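PDB 3S5W: L-ornithine 5-monooxygenase, which catalyses the NADPH- and oxygen-dependent hydroxylation of L-ornithine to N5-hydroxyornithine with bound FAD, the first step toward the hydroxamate groups of the siderophore pyoverdin. Local coordinates for residues R193-F198 against V369-G374; D256-A261 against T337-A342; D204-H209 against Q347-A352; T76-S81 against S211-H216. All coordinates share one frame; numbering follows the deposited sequence.

Contact 1. Residues R193-F198 against V369-G374. With NAP (NADP nicotinamide-adenine-dinucleotide phosphate), chain F.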
# COMPACT_ATOMS: atom_id res chain seq x y z
N ARG A 193 -6.86 -6.95 -4.37
CA ARG A 193 -6.97 -8.31 -4.90
C ARG A 193 -8.34 -8.89 -4.57
O ARG A 193 -8.73 -8.95 -3.41
CB ARG A 193 -5.88 -9.20 -4.29
CG ARG A 193 -5.92 -10.65 -4.78
CD ARG A 193 -4.99 -11.55 -3.98
NE ARG A 193 -3.60 -11.32 -4.31
CZ ARG A 193 -2.65 -11.03 -3.42
NH1 ARG A 193 -2.94 -10.91 -2.12
NH2 ARG A 193 -1.42 -10.85 -3.84
N ILE A 194 -9.06 -9.36 -5.60
CA ILE A 194 -10.41 -9.90 -5.43
C ILE A 194 -10.34 -11.39 -5.82
O ILE A 194 -10.01 -11.67 -6.98
CB ILE A 194 -11.42 -9.17 -6.37
CG1 ILE A 194 -11.35 -7.64 -6.19
CG2 ILE A 194 -12.87 -9.68 -6.17
CD1 ILE A 194 -11.66 -7.13 -4.76
N PRO A 195 -10.64 -12.32 -4.88
CA PRO A 195 -10.68 -13.74 -5.31
C PRO A 195 -11.73 -13.92 -6.43
O PRO A 195 -12.76 -13.23 -6.43
CB PRO A 195 -11.14 -14.49 -4.06
CG PRO A 195 -10.67 -13.61 -2.92
CD PRO A 195 -10.99 -12.20 -3.45
N GLN A 196 -11.47 -14.83 -7.36
CA GLN A 196 -12.32 -14.92 -8.55
C GLN A 196 -13.78 -15.14 -8.22
O GLN A 196 -14.66 -14.56 -8.86
CB GLN A 196 -11.78 -15.93 -9.57
CG GLN A 196 -12.49 -15.81 -10.97
CD GLN A 196 -13.88 -16.44 -10.95
OE1 GLN A 196 -14.13 -17.36 -10.17
NE2 GLN A 196 -14.79 -15.95 -11.80
N VAL A 197 -14.05 -15.97 -7.23
CA VAL A 197 -15.42 -16.28 -6.81
C VAL A 197 -16.26 -15.04 -6.47
O VAL A 197 -17.49 -15.09 -6.48
CB VAL A 197 -15.47 -17.37 -5.67
CG1 VAL A 197 -14.91 -16.86 -4.30
CG2 VAL A 197 -16.87 -17.95 -5.51
N PHE A 198 -15.60 -13.94 -6.11
CA PHE A 198 -16.34 -12.73 -5.75
C PHE A 198 -16.46 -11.75 -6.89
O PHE A 198 -17.13 -10.73 -6.73
CB PHE A 198 -15.72 -12.05 -4.53
CG PHE A 198 -15.95 -12.81 -3.28
CD1 PHE A 198 -17.18 -12.76 -2.65
CD2 PHE A 198 -14.95 -13.62 -2.78
CE1 PHE A 198 -17.42 -13.49 -1.52
CE2 PHE A 198 -15.16 -14.35 -1.63
CZ PHE A 198 -16.41 -14.28 -1.00
N VAL A 369 -19.89 -9.12 3.36
CA VAL A 369 -18.66 -9.88 3.20
C VAL A 369 -17.50 -8.88 2.98
O VAL A 369 -17.49 -8.11 2.00
CB VAL A 369 -18.71 -10.93 2.06
CG1 VAL A 369 -17.38 -11.67 1.93
CG2 VAL A 369 -19.91 -11.88 2.22
N ILE A 370 -16.52 -8.91 3.88
CA ILE A 370 -15.34 -8.09 3.76
C ILE A 370 -14.21 -8.95 3.18
O ILE A 370 -13.86 -10.00 3.74
CB ILE A 370 -14.93 -7.48 5.14
CG1 ILE A 370 -16.14 -6.77 5.79
CG2 ILE A 370 -13.63 -6.63 5.03
CD1 ILE A 370 -15.87 -6.24 7.24
N LEU A 371 -13.65 -8.49 2.08
CA LEU A 371 -12.51 -9.14 1.44
C LEU A 371 -11.22 -8.52 1.96
O LEU A 371 -10.82 -7.46 1.53
CB LEU A 371 -12.61 -9.00 -0.09
CG LEU A 371 -13.95 -9.49 -0.68
CD1 LEU A 371 -13.97 -9.26 -2.23
CD2 LEU A 371 -14.15 -10.93 -0.36
N ALA A 372 -10.58 -9.18 2.93
CA ALA A 372 -9.33 -8.68 3.50
C ALA A 372 -8.21 -9.48 2.84
O ALA A 372 -7.41 -10.18 3.50
CB ALA A 372 -9.36 -8.86 5.04
N THR A 373 -8.15 -9.36 1.51
CA THR A 373 -7.41 -10.32 0.67
C THR A 373 -6.19 -9.66 0.03
O THR A 373 -5.54 -10.25 -0.87
CB THR A 373 -8.35 -10.96 -0.41
OG1 THR A 373 -9.16 -9.94 -0.98
CG2 THR A 373 -9.30 -11.98 0.25
N GLY A 374 -5.86 -8.45 0.48
CA GLY A 374 -4.58 -7.83 0.06
C GLY A 374 -4.60 -7.20 -1.32
O GLY A 374 -5.65 -6.84 -1.81
PA NAP F . -1.77 -10.14 2.79
O1A NAP F . -0.73 -10.30 3.81
O2A NAP F . -1.32 -10.35 1.43
O5B NAP F . -3.00 -11.03 3.26
C5B NAP F . -3.85 -11.48 2.27
C4B NAP F . -4.75 -12.46 2.99
O4B NAP F . -5.76 -12.73 2.06
C3B NAP F . -4.01 -13.77 3.30
O3B NAP F . -4.63 -14.30 4.47
C2B NAP F . -4.40 -14.60 2.06
O2B NAP F . -4.48 -15.96 2.36
C1B NAP F . -5.83 -14.10 1.77
N9A NAP F . -6.16 -14.36 0.35
C8A NAP F . -5.55 -13.82 -0.76
N7A NAP F . -6.13 -14.32 -1.87
C5A NAP F . -7.08 -15.18 -1.48
C6A NAP F . -7.97 -15.98 -2.21
N6A NAP F . -7.93 -16.00 -3.53
N1A NAP F . -8.84 -16.77 -1.52
C2A NAP F . -8.89 -16.80 -0.15
N3A NAP F . -8.01 -16.00 0.57
C4A NAP F . -7.12 -15.22 -0.09
O3 NAP F . -2.51 -8.71 2.93
PN NAP F . -2.90 -7.75 4.20
O1N NAP F . -3.72 -6.64 3.61
O2N NAP F . -3.48 -8.51 5.35
O5D NAP F . -1.40 -7.23 4.50
C5D NAP F . -0.71 -7.09 5.72
C4D NAP F . 0.14 -5.87 5.40
O4D NAP F . 0.44 -5.02 6.48
C3D NAP F . 1.51 -6.09 4.78
O3D NAP F . 1.43 -6.75 3.54
C2D NAP F . 2.00 -4.64 4.74
O2D NAP F . 1.74 -3.91 3.55
C1D NAP F . 1.24 -3.99 5.90
P2B NAP F . -3.33 -17.04 1.96
O1X NAP F . -4.11 -18.35 2.07
O2X NAP F . -2.27 -16.83 3.02
O3X NAP F . -2.81 -16.72 0.59
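R193 and T373 exchange two hydrogen bonds, each from a side chain to the other's backbone carbonyl. T373 OG1 donates to R193 O at 2.7 Å, and R193 NH1 returns a bond to T373 O at 3.0 Å, tilted 19° out of the guanidinium plane. The bend of the arginine chain at chi3 (-73°) turns NH1 toward that carbonyl oxygen, while NADP phosphate oxygen O2A lies farther off at the guanidinium edge. Farther along, L371 CD2 sits over one face of the F198 ring, 3.8 Å from its centroid, a CH-pi contact; L371 CD1 meets I194 CD1, and V369 CG1 touches F198 CE1 at 3.9 Å. The P195 ring packs by CG against adenine C6A at 3.7 Å, and T373 CA approaches ribose O4B. Behind these groups, strand 368-371 runs between strands 207-209 and 228-233 of the parallel sheet; V207 and I233 touch L371, and V339 and A342 of strand 337-345 cover F198.

Contact 2. Residues D256-A261 against T337-A342; sequences DMILRA and TTVERA. With NAP (NADP nicotinamide-adenine-dinucleotide phosphate), chain F.
A single direct hydrogen bond joins these segments, where the end of one strand passes the start of another: T337 N donates to L259 O at 2.9 Å, with a nearly linear N-H...O angle of 179°. One residue on, R260 CA lies 3.3 Å from T337 O in a CA-H...O contact. A water spans the same place, donating to T337 O at 2.9 Å and more weakly to I258 O. Beside the backbone, the methyls I258 CG2 and T337 CG2 meet at 3.7 Å, and V339 CG2 approaches the same I258 methyl more loosely. T337 OG1 turns instead to the carbonyl of C335. R260 CB rests near T338 OG1, but the rest of the side chain leaves the contact: chi1 of 58° sets CG between N and C, and the extended chain carries the guanidinium to NADP. There NE binds O1X at 2.7 Å and NH2 binds O3X at 2.8 Å, both on the 2'-phosphate, while one guanidinium face lies over the adenine near C6A. An arginine just beyond the second parallel strand, gripping the 2'-phosphate, is a common feature of NADP-binding Rossmann-type domains, consistent with the enzyme's use of NADPH.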
# COMPACT_ATOMS: atom_id res chain seq x y z
N ASP A 256 -17.36 -13.88 11.23
CA ASP A 256 -16.69 -15.15 10.92
C ASP A 256 -15.40 -14.82 10.17
O ASP A 256 -15.45 -14.22 9.09
CB ASP A 256 -17.54 -16.05 10.00
CG ASP A 256 -18.79 -16.61 10.68
OD1 ASP A 256 -19.17 -16.16 11.79
OD2 ASP A 256 -19.39 -17.54 10.08
N MET A 257 -14.26 -15.22 10.70
CA MET A 257 -13.02 -15.10 9.94
C MET A 257 -12.93 -16.36 9.12
O MET A 257 -12.87 -17.48 9.67
CB MET A 257 -11.78 -15.00 10.81
CG MET A 257 -11.79 -13.82 11.72
SD MET A 257 -10.18 -13.56 12.55
CE MET A 257 -9.14 -13.04 11.19
N ILE A 258 -12.91 -16.18 7.81
CA ILE A 258 -12.87 -17.32 6.90
C ILE A 258 -11.53 -17.31 6.19
O ILE A 258 -11.29 -16.48 5.31
CB ILE A 258 -14.07 -17.30 5.90
CG1 ILE A 258 -15.40 -17.26 6.66
CG2 ILE A 258 -13.96 -18.51 4.90
CD1 ILE A 258 -16.65 -17.09 5.79
N LEU A 259 -10.65 -18.24 6.56
CA LEU A 259 -9.33 -18.27 5.99
C LEU A 259 -9.02 -19.69 5.52
O LEU A 259 -9.40 -20.68 6.18
CB LEU A 259 -8.25 -17.75 6.97
CG LEU A 259 -8.03 -18.51 8.30
CD1 LEU A 259 -6.61 -18.27 8.81
CD2 LEU A 259 -9.05 -18.09 9.37
N ARG A 260 -8.39 -19.78 4.36
CA ARG A 260 -8.06 -21.09 3.79
C ARG A 260 -6.84 -21.71 4.51
O ARG A 260 -6.69 -22.92 4.52
CB ARG A 260 -7.88 -21.01 2.26
CG ARG A 260 -6.83 -20.04 1.79
CD ARG A 260 -6.76 -19.91 0.26
NE ARG A 260 -5.71 -18.96 -0.08
CZ ARG A 260 -5.42 -18.55 -1.32
NH1 ARG A 260 -6.13 -18.99 -2.34
NH2 ARG A 260 -4.44 -17.69 -1.52
N ALA A 261 -5.99 -20.88 5.11
CA ALA A 261 -4.85 -21.38 5.89
C ALA A 261 -5.30 -21.91 7.25
O ALA A 261 -6.46 -21.72 7.65
CB ALA A 261 -3.77 -20.28 6.03
N THR A 337 -10.82 -23.05 5.43
CA THR A 337 -12.12 -22.92 4.79
C THR A 337 -11.98 -22.08 3.52
O THR A 337 -11.31 -21.02 3.52
CB THR A 337 -13.17 -22.31 5.74
OG1 THR A 337 -13.38 -23.17 6.87
CG2 THR A 337 -14.52 -22.12 5.06
N THR A 338 -12.60 -22.58 2.45
CA THR A 338 -12.53 -21.94 1.14
C THR A 338 -13.93 -21.59 0.69
O THR A 338 -14.83 -22.40 0.81
CB THR A 338 -11.86 -22.90 0.09
OG1 THR A 338 -10.53 -23.20 0.53
CG2 THR A 338 -11.78 -22.26 -1.32
N VAL A 339 -14.10 -20.36 0.18
CA VAL A 339 -15.36 -20.00 -0.48
C VAL A 339 -15.41 -20.65 -1.87
O VAL A 339 -14.64 -20.29 -2.75
CB VAL A 339 -15.54 -18.47 -0.61
CG1 VAL A 339 -16.93 -18.20 -1.23
CG2 VAL A 339 -15.45 -17.80 0.77
N GLU A 340 -16.32 -21.60 -2.04
CA GLU A 340 -16.46 -22.30 -3.34
C GLU A 340 -17.48 -21.65 -4.26
O GLU A 340 -17.37 -21.74 -5.47
CB GLU A 340 -16.84 -23.77 -3.13
CG GLU A 340 -15.69 -24.59 -2.63
CD GLU A 340 -15.90 -26.10 -2.86
OE1 GLU A 340 -17.01 -26.55 -3.25
OE2 GLU A 340 -14.91 -26.81 -2.65
N ARG A 341 -18.46 -20.98 -3.68
CA ARG A 341 -19.50 -20.27 -4.43
C ARG A 341 -19.94 -19.06 -3.58
O ARG A 341 -20.00 -19.15 -2.37
CB ARG A 341 -20.71 -21.21 -4.69
CG ARG A 341 -21.83 -20.56 -5.55
CD ARG A 341 -23.15 -21.38 -5.70
NE ARG A 341 -23.64 -22.03 -4.47
CZ ARG A 341 -24.30 -21.44 -3.47
NH1 ARG A 341 -24.53 -20.14 -3.47
NH2 ARG A 341 -24.70 -22.16 -2.43
N ALA A 342 -20.23 -17.94 -4.23
CA ALA A 342 -20.81 -16.79 -3.52
C ALA A 342 -21.96 -16.26 -4.35
O ALA A 342 -21.76 -15.97 -5.53
CB ALA A 342 -19.75 -15.71 -3.29
PA NAP F . -1.77 -10.14 2.79
O1A NAP F . -0.73 -10.30 3.81
O2A NAP F . -1.32 -10.35 1.43
O5B NAP F . -3.00 -11.03 3.26
C5B NAP F . -3.85 -11.48 2.27
C4B NAP F . -4.75 -12.46 2.99
O4B NAP F . -5.76 -12.73 2.06
C3B NAP F . -4.01 -13.77 3.30
O3B NAP F . -4.63 -14.30 4.47
C2B NAP F . -4.40 -14.60 2.06
O2B NAP F . -4.48 -15.96 2.36
C1B NAP F . -5.83 -14.10 1.77
N9A NAP F . -6.16 -14.36 0.35
C8A NAP F . -5.55 -13.82 -0.76
N7A NAP F . -6.13 -14.32 -1.87
C5A NAP F . -7.08 -15.18 -1.48
C6A NAP F . -7.97 -15.98 -2.21
N6A NAP F . -7.93 -16.00 -3.53
N1A NAP F . -8.84 -16.77 -1.52
C2A NAP F . -8.89 -16.80 -0.15
N3A NAP F . -8.01 -16.00 0.57
C4A NAP F . -7.12 -15.22 -0.09
O3 NAP F . -2.51 -8.71 2.93
PN NAP F . -2.90 -7.75 4.20
O1N NAP F . -3.72 -6.64 3.61
O2N NAP F . -3.48 -8.51 5.35
O5D NAP F . -1.40 -7.23 4.50
C5D NAP F . -0.71 -7.09 5.72
C4D NAP F . 0.14 -5.87 5.40
O4D NAP F . 0.44 -5.02 6.48
C3D NAP F . 1.51 -6.09 4.78
O3D NAP F . 1.43 -6.75 3.54
C2D NAP F . 2.00 -4.64 4.74
O2D NAP F . 1.74 -3.91 3.55
C1D NAP F . 1.24 -3.99 5.90
P2B NAP F . -3.33 -17.04 1.96
O1X NAP F . -4.11 -18.35 2.07
O2X NAP F . -2.27 -16.83 3.02
O3X NAP F . -2.81 -16.72 0.59
O HOH W 1 -10.89 -18.31 2.66

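Contact 3. Residues D204-H209 against Q347-A352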
# COMPACT_ATOMS: atom_id res chain seq x y z
N ASP A 204 -22.27 -5.17 -5.99
CA ASP A 204 -23.14 -5.46 -4.86
C ASP A 204 -22.48 -4.84 -3.61
O ASP A 204 -21.38 -5.26 -3.20
CB ASP A 204 -23.34 -6.97 -4.68
CG ASP A 204 -24.49 -7.32 -3.75
OD1 ASP A 204 -24.60 -6.74 -2.64
OD2 ASP A 204 -25.29 -8.20 -4.11
N GLY A 205 -23.15 -3.85 -3.03
CA GLY A 205 -22.62 -3.08 -1.89
C GLY A 205 -22.35 -3.89 -0.62
O GLY A 205 -21.64 -3.43 0.28
N ARG A 206 -22.96 -5.07 -0.54
CA ARG A 206 -22.76 -6.02 0.59
C ARG A 206 -21.38 -6.72 0.60
O ARG A 206 -21.02 -7.35 1.59
CB ARG A 206 -23.89 -7.07 0.58
CG ARG A 206 -25.25 -6.41 0.84
CD ARG A 206 -26.40 -7.36 0.65
NE ARG A 206 -26.49 -7.87 -0.72
CZ ARG A 206 -27.46 -8.68 -1.13
NH1 ARG A 206 -28.42 -9.04 -0.27
NH2 ARG A 206 -27.49 -9.14 -2.38
N VAL A 207 -20.67 -6.65 -0.51
CA VAL A 207 -19.34 -7.25 -0.65
C VAL A 207 -18.36 -6.14 -0.94
O VAL A 207 -18.55 -5.36 -1.88
CB VAL A 207 -19.31 -8.31 -1.80
CG1 VAL A 207 -17.91 -8.95 -1.92
CG2 VAL A 207 -20.34 -9.40 -1.53
N PHE A 208 -17.33 -6.02 -0.13
CA PHE A 208 -16.36 -4.94 -0.32
C PHE A 208 -15.00 -5.32 0.18
O PHE A 208 -14.89 -6.10 1.11
CB PHE A 208 -16.83 -3.62 0.35
CG PHE A 208 -17.20 -3.75 1.81
CD1 PHE A 208 -18.48 -4.14 2.20
CD2 PHE A 208 -16.28 -3.45 2.79
CE1 PHE A 208 -18.83 -4.22 3.54
CE2 PHE A 208 -16.62 -3.53 4.15
CZ PHE A 208 -17.89 -3.90 4.52
N HIS A 209 -13.99 -4.76 -0.45
CA HIS A 209 -12.59 -5.00 -0.07
C HIS A 209 -12.26 -4.17 1.17
O HIS A 209 -12.83 -3.07 1.38
CB HIS A 209 -11.64 -4.70 -1.25
CG HIS A 209 -10.20 -4.96 -0.97
ND1 HIS A 209 -9.58 -6.17 -1.21
CD2 HIS A 209 -9.23 -4.14 -0.49
CE1 HIS A 209 -8.30 -6.09 -0.89
NE2 HIS A 209 -8.06 -4.86 -0.47
N GLN A 347 -31.96 -12.36 0.94
CA GLN A 347 -31.61 -12.49 2.38
C GLN A 347 -30.15 -12.16 2.74
O GLN A 347 -29.82 -12.06 3.92
CB GLN A 347 -31.91 -13.91 2.90
CG GLN A 347 -33.40 -14.29 3.01
CD GLN A 347 -33.97 -14.80 1.69
OE1 GLN A 347 -35.00 -14.30 1.22
NE2 GLN A 347 -33.31 -15.80 1.09
N GLY A 348 -29.28 -12.00 1.74
CA GLY A 348 -27.86 -11.70 1.99
C GLY A 348 -26.95 -12.36 0.98
O GLY A 348 -27.40 -12.74 -0.12
N ILE A 349 -25.66 -12.44 1.31
CA ILE A 349 -24.68 -13.08 0.45
C ILE A 349 -24.51 -14.52 0.96
O ILE A 349 -24.07 -14.74 2.11
CB ILE A 349 -23.30 -12.31 0.40
CG1 ILE A 349 -23.52 -10.84 -0.02
CG2 ILE A 349 -22.29 -13.02 -0.53
CD1 ILE A 349 -24.25 -10.65 -1.37
N GLU A 350 -24.86 -15.48 0.11
CA GLU A 350 -24.80 -16.88 0.50
C GLU A 350 -23.43 -17.43 0.09
O GLU A 350 -23.02 -17.31 -1.05
CB GLU A 350 -25.97 -17.65 -0.16
CG GLU A 350 -25.98 -19.12 0.17
CD GLU A 350 -27.12 -19.83 -0.52
OE1 GLU A 350 -28.29 -19.59 -0.15
OE2 GLU A 350 -26.84 -20.61 -1.44
N LEU A 351 -22.70 -18.00 1.04
CA LEU A 351 -21.37 -18.52 0.75
C LEU A 351 -21.41 -20.02 0.96
O LEU A 351 -21.87 -20.48 2.00
CB LEU A 351 -20.32 -17.94 1.72
CG LEU A 351 -20.05 -16.43 1.72
CD1 LEU A 351 -18.83 -16.13 2.61
CD2 LEU A 351 -19.84 -15.88 0.31
N ALA A 352 -20.91 -20.76 -0.03
CA ALA A 352 -20.72 -22.20 0.09
C ALA A 352 -19.27 -22.40 0.53
O ALA A 352 -18.33 -22.03 -0.18
CB ALA A 352 -21.02 -22.92 -1.25
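An Asx turn set within a type I beta turn, D204 to V207, presents an ion pair to the start of strand 348-355, whose I349 packs against it. D204 OD1 takes the backbone N-H of R206 at 3.1 Å on its anti lone pair and R206 NE at 2.9 Å on its syn lone pair; OD2 accepts NH2 at 3.0 Å, also syn. The bend at chi3 (-63°) turns the guanidinium back to the carboxylate, and this side-on, two-nitrogen grip, in the guanidinium plane, fixes its rotation. I349 CD1 then lies over one face of that guanidinium, 3.6 Å from NE, and also reaches D204 OD2 at 3.8 Å. The same face meets the G348 backbone, with CA 3.5 Å from R206 NH1. Next to the charged pair, V207 CG2 touches I349 CG1 at 3.8 Å, the two side chains crossing at about a right angle. R206 NH1 has a further partner in T345 O, at the end of strand 337-345. The contact joins strand 207-209, at the margin of the parallel sheet beside 368-371, to the middle strand of the antiparallel three-stranded sheet, with F198 touching V207 and L201 touching I349.

Contact 4. Residues T76-S81 against S211-H216; sequences TLVSQS and SQYLEH. With FAD (flavin-adenine dinucleotide), chain C.
S211 opens the second segment with its backbone against T76: CA lies 3.9 Å from T76 CG2, a methyl that also touches the C7M methyl of the FAD isoalloxazine. T76 OG1 comes still closer to C7M, at 3.4 Å, and is held by hydrogen bonds to H73 O and R126 NH1. Q212, at the N-cap position of helix 213-217, turns its side chain toward N75, whose ND2 binds OE1. Y213 follows, pointing into the contact. With CG opposite the backbone N (chi1 176°), its ring reaches V78, where CG1 meets CE1 at 3.5 Å and CD1 at 3.6 Å, the two side chains crossing at about a right angle; the hydroxyl goes on to D245 of helix 237-249. L214 sets CD1 against the carbonyl of L77, 3.6 Å from its O, and brings CD2 near V78 CG1. H216 closes the segment by folding back, its ND1 donating to Q212 O at 3.3 Å, while its ring stacks on F208. Across from the helix, L77 is the centre of an inverse gamma turn, and S81 OG donates to V78 O at 2.6 Å, in the carbonyl plane, closing the following bend. No hydrogen bond crosses between the segments, so the join rests on van der Waals packing, mostly apolar: a short helix of the NADP-binding part laid against the loop that lines the dimethylbenzene end of the flavin pocket.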
# COMPACT_ATOMS: atom_id res chain seq x y z
N THR A 76 -9.08 2.53 5.92
CA THR A 76 -8.61 1.43 6.79
C THR A 76 -8.21 1.92 8.18
O THR A 76 -7.74 1.12 9.01
CB THR A 76 -7.41 0.67 6.20
OG1 THR A 76 -6.22 1.50 6.19
CG2 THR A 76 -7.72 0.14 4.79
N LEU A 77 -8.40 3.23 8.44
CA LEU A 77 -7.87 3.83 9.68
C LEU A 77 -8.83 3.60 10.85
O LEU A 77 -9.43 4.54 11.40
CB LEU A 77 -7.53 5.32 9.49
CG LEU A 77 -6.44 5.61 8.44
CD1 LEU A 77 -6.30 7.13 8.12
CD2 LEU A 77 -5.09 5.05 8.94
N VAL A 78 -8.96 2.33 11.23
CA VAL A 78 -9.84 1.97 12.34
C VAL A 78 -9.11 2.29 13.65
O VAL A 78 -7.89 2.50 13.67
CB VAL A 78 -10.29 0.48 12.31
CG1 VAL A 78 -11.06 0.19 11.02
CG2 VAL A 78 -9.09 -0.47 12.39
N SER A 79 -9.88 2.32 14.72
CA SER A 79 -9.38 2.68 16.05
C SER A 79 -8.15 1.82 16.45
O SER A 79 -7.15 2.36 16.90
CB SER A 79 -10.53 2.59 17.07
OG SER A 79 -10.02 2.68 18.37
N GLN A 80 -8.22 0.50 16.26
CA GLN A 80 -7.03 -0.38 16.44
C GLN A 80 -6.30 -0.63 15.11
O GLN A 80 -6.57 -1.63 14.37
CB GLN A 80 -7.35 -1.71 17.17
CG GLN A 80 -6.14 -2.71 17.29
CD GLN A 80 -4.97 -2.15 18.11
OE1 GLN A 80 -5.17 -1.62 19.21
NE2 GLN A 80 -3.74 -2.26 17.58
N SER A 81 -5.37 0.28 14.80
CA SER A 81 -4.54 0.13 13.62
C SER A 81 -3.19 0.77 13.94
O SER A 81 -2.99 1.96 13.76
CB SER A 81 -5.21 0.72 12.38
OG SER A 81 -5.63 2.06 12.57
N SER A 211 -9.93 -2.33 1.88
CA SER A 211 -9.49 -0.97 1.53
C SER A 211 -10.64 0.06 1.58
O SER A 211 -10.37 1.25 1.69
CB SER A 211 -8.81 -0.93 0.14
OG SER A 211 -9.76 -1.34 -0.86
N GLN A 212 -11.89 -0.40 1.52
CA GLN A 212 -13.07 0.49 1.63
C GLN A 212 -13.86 0.31 2.93
O GLN A 212 -15.02 0.71 3.03
CB GLN A 212 -13.97 0.30 0.39
CG GLN A 212 -13.32 0.87 -0.86
CD GLN A 212 -13.24 2.40 -0.83
OE1 GLN A 212 -12.17 2.96 -0.59
NE2 GLN A 212 -14.38 3.08 -1.02
N TYR A 213 -13.21 -0.27 3.94
CA TYR A 213 -13.93 -0.71 5.15
C TYR A 213 -14.80 0.40 5.79
O TYR A 213 -16.00 0.22 6.01
CB TYR A 213 -12.91 -1.27 6.17
CG TYR A 213 -13.48 -1.67 7.48
CD1 TYR A 213 -13.56 -0.75 8.55
CD2 TYR A 213 -13.96 -2.98 7.68
CE1 TYR A 213 -14.11 -1.13 9.80
CE2 TYR A 213 -14.50 -3.37 8.93
CZ TYR A 213 -14.56 -2.43 9.98
OH TYR A 213 -15.09 -2.78 11.19
N LEU A 214 -14.18 1.54 6.07
CA LEU A 214 -14.86 2.60 6.83
C LEU A 214 -16.02 3.22 6.05
O LEU A 214 -17.04 3.61 6.63
CB LEU A 214 -13.86 3.67 7.29
CG LEU A 214 -13.09 3.33 8.58
CD1 LEU A 214 -12.04 4.40 8.89
CD2 LEU A 214 -14.00 3.11 9.79
N GLU A 215 -15.89 3.22 4.73
CA GLU A 215 -16.93 3.74 3.83
C GLU A 215 -18.22 2.90 3.89
O GLU A 215 -19.33 3.44 3.86
CB GLU A 215 -16.40 3.83 2.39
CG GLU A 215 -17.41 4.36 1.38
CD GLU A 215 -17.52 5.89 1.42
OE1 GLU A 215 -17.29 6.50 2.50
OE2 GLU A 215 -17.80 6.49 0.35
N HIS A 216 -18.07 1.58 4.00
CA HIS A 216 -19.23 0.68 4.02
C HIS A 216 -19.75 0.43 5.40
O HIS A 216 -20.93 0.17 5.56
CB HIS A 216 -18.89 -0.66 3.39
CG HIS A 216 -18.79 -0.60 1.91
ND1 HIS A 216 -17.62 -0.26 1.27
CD2 HIS A 216 -19.71 -0.81 0.95
CE1 HIS A 216 -17.83 -0.26 -0.04
NE2 HIS A 216 -19.09 -0.60 -0.26
PA FAD C . 0.32 4.63 -1.82
O1A FAD C . -0.64 3.53 -2.09
O2A FAD C . 0.44 5.04 -0.34
O5B FAD C . -0.10 5.95 -2.67
C5B FAD C . -0.48 5.81 -4.01
C4B FAD C . -1.19 7.11 -4.35
O4B FAD C . -1.48 7.09 -5.72
C3B FAD C . -2.53 7.19 -3.62
O3B FAD C . -2.57 8.36 -2.82
C2B FAD C . -3.57 7.22 -4.74
O2B FAD C . -4.60 8.18 -4.50
C1B FAD C . -2.76 7.67 -5.92
N9A FAD C . -3.19 7.17 -7.22
C8A FAD C . -3.43 5.85 -7.60
N7A FAD C . -3.73 5.86 -8.93
C5A FAD C . -3.65 7.14 -9.38
C6A FAD C . -3.85 7.70 -10.64
N6A FAD C . -3.95 6.93 -11.73
N1A FAD C . -3.70 9.08 -10.77
C2A FAD C . -3.35 9.90 -9.71
N3A FAD C . -3.14 9.33 -8.46
C4A FAD C . -3.30 7.97 -8.31
N1 FAD C . 3.84 -0.08 5.06
C2 FAD C . 4.67 0.03 6.17
O2 FAD C . 5.88 0.12 6.03
N3 FAD C . 4.15 0.04 7.45
C4 FAD C . 2.80 -0.05 7.66
O4 FAD C . 2.37 0.00 8.83
C4X FAD C . 1.95 -0.18 6.55
N5 FAD C . 0.58 -0.29 6.73
C5X FAD C . -0.26 -0.43 5.64
C6 FAD C . -1.64 -0.54 5.84
C7 FAD C . -2.50 -0.68 4.76
C7M FAD C . -3.98 -0.81 5.05
C8 FAD C . -1.98 -0.74 3.47
C8M FAD C . -2.85 -0.88 2.26
C9 FAD C . -0.61 -0.63 3.26
C9A FAD C . 0.27 -0.45 4.34
N10 FAD C . 1.65 -0.34 4.14
C10 FAD C . 2.48 -0.22 5.25
C1' FAD C . 2.28 -0.42 2.79
C2' FAD C . 2.06 0.83 1.91
O2' FAD C . 2.14 0.32 0.57
C3' FAD C . 3.18 1.84 2.16
O3' FAD C . 3.24 2.24 3.54
C4' FAD C . 2.98 3.13 1.32
O4' FAD C . 1.64 3.59 1.49
C5' FAD C . 3.37 3.00 -0.17
O5' FAD C . 3.48 4.32 -0.68
P FAD C . 3.19 4.69 -2.23
O1P FAD C . 3.25 6.19 -2.30
O2P FAD C . 4.17 3.90 -3.06
O3P FAD C . 1.70 4.16 -2.47

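In the fold
Contacts 1, 2 and 3 cluster in the NADP-binding part, with centres 10 to 13 Å apart; contact 4 lies 16 to 21 Å from them, toward the flavin. The parallel sheet ties the cluster together: strands 207-209, 368-371 and 253-258 supply contacts 3, 1 and 2, and the antiparallel sheet of 337-345 and 348-355 packs against them. Along the chain contact 2 nests inside contact 3, and contact 3 inside contact 1, while contact 4 crosses both 1 and 3. Contacts 1 and 2 border NADP and contact 4 borders FAD; contact 3 is packing between the two sheets, away from both. Contact 4 touches contacts 1 and 3, but not 2.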